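Local structure of vitamin B12-binding protein (Vibrio cholerae O395, 5YSC) at residues W174-C182 with L247-V258. The protein binds vitamin B12 in the periplasm and probably delivers it to the BtuC subunits of the BtuCD importer. Sequence-based numbering, arbitrary orientation.
Sequences WPSEVFSLC and LNRPTPRTLDAV
The indole of Trp174 lies sandwiched between Pro250 and its own neighbour Pro175, its CG turned anti to the backbone N (chi1 -170°) and its ring thereby swung across to the 247-258 segment. Beyond CB, CD1 meets the carbonyl of Asn248, with 3.5 Å to O. NE1 donates to Leu247 O at 2.8 Å, on a lone pair in the carbonyl plane, but the bond is bent, 131° at the hydrogen, partly because the acceptor stands 31° out of the ring plane. CE2 has Pro250 CG above it, a CH-pi contact 3.8 Å from the five-membered ring's centroid; Pro175 CB lies over the opposite face, nearer the rim. At the far edge CZ2 meets Thr254 CG2 in plane, at 3.6 Å. In the first turn of helix 176-181, Val178 enters as a knob among Leu247, Thr254, Ala257 and Val258, its CG1 3.7 Å from Leu247 CD1. Thr254 OG1 faces back to accept from Thr251 N, half of a capping box in the turn that leads into the helix. Asn248 ND2 hydrogen-bonds Tyr159 OH, and Arg249 NE hydrogen-bonds cyanocobalamin; Trp174, Asn248 and Arg249 line the cobalamin pocket, in the cleft between the two lobes of a helix-linked periplasmic binding protein.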
loop_
_atom_site.group_PDB
_atom_site.type_symbol
_atom_site.label_atom_id
_atom_site.label_comp_id
_atom_site.label_asym_id
_atom_site.label_seq_id
_atom_site.Cartn_x
_atom_site.Cartn_y
_atom_site.Cartn_z
ATOM N N TRP A 174 -3.111 4.183 5.468
ATOM C CA TRP A 174 -2.664 2.947 4.853
ATOM C C TRP A 174 -1.282 2.542 5.361
ATOM O O TRP A 174 -0.372 3.367 5.427
ATOM C CB TRP A 174 -2.640 3.114 3.346
ATOM C CG TRP A 174 -2.421 1.819 2.677
ATOM C CD1 TRP A 174 -1.235 1.297 2.226
ATOM C CD2 TRP A 174 -3.425 0.842 2.416
ATOM N NE1 TRP A 174 -1.456 0.037 1.712
ATOM C CE2 TRP A 174 -2.794 -0.251 1.801
ATOM C CE3 TRP A 174 -4.803 0.775 2.645
ATOM C CZ2 TRP A 174 -3.498 -1.395 1.422
ATOM C CZ3 TRP A 174 -5.492 -0.358 2.246
ATOM C CH2 TRP A 174 -4.834 -1.423 1.648
ATOM N N PRO A 175 -1.058 1.246 5.655
ATOM C CA PRO A 175 -1.897 0.057 5.519
ATOM C C PRO A 175 -2.655 -0.377 6.775
ATOM O O PRO A 175 -2.929 -1.591 6.976
ATOM C CB PRO A 175 -0.873 -0.996 5.145
ATOM C CG PRO A 175 0.315 -0.620 5.914
ATOM C CD PRO A 175 0.348 0.884 5.861
ATOM N N SER A 176 -3.078 0.595 7.587
ATOM C CA SER A 176 -3.772 0.250 8.834
ATOM C C SER A 176 -4.919 -0.739 8.618
ATOM O O SER A 176 -5.090 -1.695 9.391
ATOM C CB SER A 176 -4.308 1.524 9.510
ATOM O OG SER A 176 -3.234 2.311 9.985
ATOM N N GLU A 177 -5.715 -0.522 7.579
ATOM C CA GLU A 177 -6.898 -1.321 7.306
ATOM C C GLU A 177 -6.575 -2.790 7.024
ATOM O O GLU A 177 -7.408 -3.668 7.248
ATOM C CB GLU A 177 -7.596 -0.696 6.111
ATOM C CG GLU A 177 -9.001 -1.009 5.986
ATOM C CD GLU A 177 -9.832 -0.002 6.684
ATOM O OE1 GLU A 177 -9.446 0.368 7.813
ATOM O OE2 GLU A 177 -10.831 0.445 6.086
ATOM N N VAL A 178 -5.401 -3.082 6.482
ATOM C CA VAL A 178 -5.026 -4.481 6.284
ATOM C C VAL A 178 -5.013 -5.218 7.618
ATOM O O VAL A 178 -5.550 -6.331 7.745
ATOM C CB VAL A 178 -3.651 -4.568 5.604
ATOM C CG1 VAL A 178 -3.198 -5.998 5.565
ATOM C CG2 VAL A 178 -3.729 -3.945 4.190
ATOM N N PHE A 179 -4.332 -4.628 8.615
ATOM C CA PHE A 179 -4.235 -5.221 9.942
ATOM C C PHE A 179 -5.606 -5.311 10.603
ATOM O O PHE A 179 -5.942 -6.329 11.215
ATOM C CB PHE A 179 -3.257 -4.406 10.794
ATOM C CG PHE A 179 -1.867 -4.378 10.253
ATOM C CD1 PHE A 179 -0.969 -5.399 10.565
ATOM C CD2 PHE A 179 -1.450 -3.363 9.401
ATOM C CE1 PHE A 179 0.323 -5.399 10.063
ATOM C CE2 PHE A 179 -0.159 -3.357 8.911
ATOM C CZ PHE A 179 0.729 -4.408 9.231
ATOM N N SER A 180 -6.438 -4.281 10.439
ATOM C CA SER A 180 -7.719 -4.240 11.157
ATOM C C SER A 180 -8.660 -5.360 10.736
ATOM O O SER A 180 -9.452 -5.833 11.556
ATOM C CB SER A 180 -8.407 -2.879 10.952
ATOM O OG SER A 180 -7.559 -1.843 11.366
ATOM N N LEU A 181 -8.610 -5.796 9.471
ATOM C CA LEU A 181 -9.434 -6.919 9.043
ATOM C C LEU A 181 -9.226 -8.132 9.960
ATOM O O LEU A 181 -10.184 -8.862 10.260
ATOM C CB LEU A 181 -9.108 -7.263 7.590
ATOM C CG LEU A 181 -9.937 -8.316 6.867
ATOM C CD1 LEU A 181 -9.888 -8.109 5.361
ATOM C CD2 LEU A 181 -9.494 -9.742 7.209
ATOM N N CYS A 182 -7.983 -8.361 10.395
ATOM C CA CYS A 182 -7.578 -9.538 11.160
ATOM C C CYS A 182 -7.756 -9.331 12.659
ATOM O O CYS A 182 -7.298 -10.166 13.445
ATOM C CB CYS A 182 -6.097 -9.886 10.875
ATOM S SG CYS A 182 -5.487 -9.795 9.115
ATOM N N LEU A 247 1.873 -5.011 0.852
ATOM C CA LEU A 247 1.234 -4.390 1.994
ATOM C C LEU A 247 1.062 -2.898 1.797
ATOM O O LEU A 247 -0.029 -2.363 1.990
ATOM C CB LEU A 247 2.076 -4.675 3.230
ATOM C CG LEU A 247 1.523 -4.035 4.499
ATOM C CD1 LEU A 247 0.164 -4.588 4.939
ATOM C CD2 LEU A 247 2.567 -4.157 5.565
ATOM N N ASN A 248 2.115 -2.238 1.366
ATOM C CA ASN A 248 2.155 -0.788 1.391
ATOM C C ASN A 248 1.666 -0.142 0.104
ATOM O O ASN A 248 1.515 1.095 0.064
ATOM C CB ASN A 248 3.566 -0.350 1.742
ATOM C CG ASN A 248 3.923 -0.746 3.176
ATOM O OD1 ASN A 248 3.043 -0.825 4.025
ATOM N ND2 ASN A 248 5.180 -0.972 3.444
ATOM N N ARG A 249 1.387 -0.933 -0.930
ATOM C CA ARG A 249 0.684 -0.501 -2.124
ATOM C C ARG A 249 -0.709 -1.091 -2.145
ATOM O O ARG A 249 -0.832 -2.319 -2.094
ATOM C CB ARG A 249 1.406 -0.960 -3.406
ATOM C CG ARG A 249 2.860 -0.728 -3.494
ATOM C CD ARG A 249 3.424 -1.441 -4.691
ATOM N NE ARG A 249 4.859 -1.401 -4.702
ATOM C CZ ARG A 249 5.583 -1.780 -5.749
ATOM N NH1 ARG A 249 4.973 -2.193 -6.852
ATOM N NH2 ARG A 249 6.909 -1.700 -5.705
ATOM N N PRO A 250 -1.753 -0.325 -2.338
ATOM C CA PRO A 250 -3.087 -0.919 -2.443
ATOM C C PRO A 250 -3.407 -1.420 -3.841
ATOM O O PRO A 250 -3.631 -0.631 -4.770
ATOM C CB PRO A 250 -4.023 0.235 -2.045
ATOM C CG PRO A 250 -3.158 1.253 -1.444
ATOM C CD PRO A 250 -1.811 1.114 -2.035
ATOM N N THR A 251 -3.342 -2.758 -4.005
ATOM C CA THR A 251 -3.348 -3.412 -5.305
ATOM C C THR A 251 -4.016 -4.766 -5.134
ATOM O O THR A 251 -4.323 -5.173 -4.011
ATOM C CB THR A 251 -1.942 -3.689 -5.846
ATOM O OG1 THR A 251 -1.398 -4.733 -5.039
ATOM C CG2 THR A 251 -1.028 -2.491 -5.695
ATOM N N PRO A 252 -4.233 -5.503 -6.213
ATOM C CA PRO A 252 -4.661 -6.905 -6.037
ATOM C C PRO A 252 -3.743 -7.724 -5.160
ATOM O O PRO A 252 -4.238 -8.619 -4.448
ATOM C CB PRO A 252 -4.674 -7.425 -7.476
ATOM C CG PRO A 252 -5.006 -6.144 -8.281
ATOM C CD PRO A 252 -4.167 -5.122 -7.623
ATOM N N ARG A 253 -2.428 -7.441 -5.168
ATOM C CA ARG A 253 -1.526 -8.206 -4.330
ATOM C C ARG A 253 -1.708 -7.895 -2.852
ATOM O O ARG A 253 -1.219 -8.641 -2.003
ATOM C CB ARG A 253 -0.084 -8.000 -4.810
ATOM C CG ARG A 253 0.115 -8.373 -6.239
ATOM C CD ARG A 253 1.574 -8.537 -6.587
ATOM N NE ARG A 253 2.273 -7.262 -6.576
ATOM C CZ ARG A 253 3.582 -7.082 -6.462
ATOM N NH1 ARG A 253 4.407 -8.099 -6.237
ATOM N NH2 ARG A 253 4.077 -5.831 -6.511
ATOM N N THR A 254 -2.419 -6.829 -2.499
ATOM C CA THR A 254 -2.699 -6.607 -1.089
ATOM C C THR A 254 -3.472 -7.769 -0.489
ATOM O O THR A 254 -3.337 -8.030 0.693
ATOM C CB THR A 254 -3.448 -5.282 -0.900
ATOM O OG1 THR A 254 -2.721 -4.238 -1.577
ATOM C CG2 THR A 254 -3.606 -4.904 0.579
ATOM N N LEU A 255 -4.221 -8.533 -1.284
ATOM C CA LEU A 255 -4.867 -9.686 -0.675
ATOM C C LEU A 255 -3.862 -10.767 -0.265
ATOM O O LEU A 255 -4.131 -11.493 0.692
ATOM C CB LEU A 255 -5.932 -10.228 -1.607
ATOM C CG LEU A 255 -7.015 -9.178 -1.875
ATOM C CD1 LEU A 255 -8.119 -9.820 -2.732
ATOM C CD2 LEU A 255 -7.598 -8.529 -0.626
ATOM N N ASP A 256 -2.669 -10.835 -0.888
ATOM C CA ASP A 256 -1.608 -11.664 -0.313
ATOM C C ASP A 256 -1.053 -11.057 0.976
ATOM O O ASP A 256 -0.699 -11.776 1.907
ATOM C CB ASP A 256 -0.461 -11.880 -1.313
ATOM C CG ASP A 256 -0.812 -12.901 -2.411
ATOM O OD1 ASP A 256 -1.619 -13.821 -2.151
ATOM O OD2 ASP A 256 -0.330 -12.779 -3.532
ATOM N N ALA A 257 -0.979 -9.733 1.074
ATOM C CA ALA A 257 -0.633 -9.154 2.360
ATOM C C ALA A 257 -1.683 -9.462 3.421
ATOM O O ALA A 257 -1.335 -9.672 4.583
ATOM C CB ALA A 257 -0.469 -7.642 2.252
ATOM N N VAL A 258 -2.973 -9.393 3.065
ATOM C CA VAL A 258 -4.018 -9.797 4.000
ATOM C C VAL A 258 -3.766 -11.208 4.493
ATOM O O VAL A 258 -3.770 -11.474 5.695
ATOM C CB VAL A 258 -5.404 -9.652 3.369
ATOM C CG1 VAL A 258 -6.454 -10.329 4.230
ATOM C CG2 VAL A 258 -5.734 -8.156 3.212
#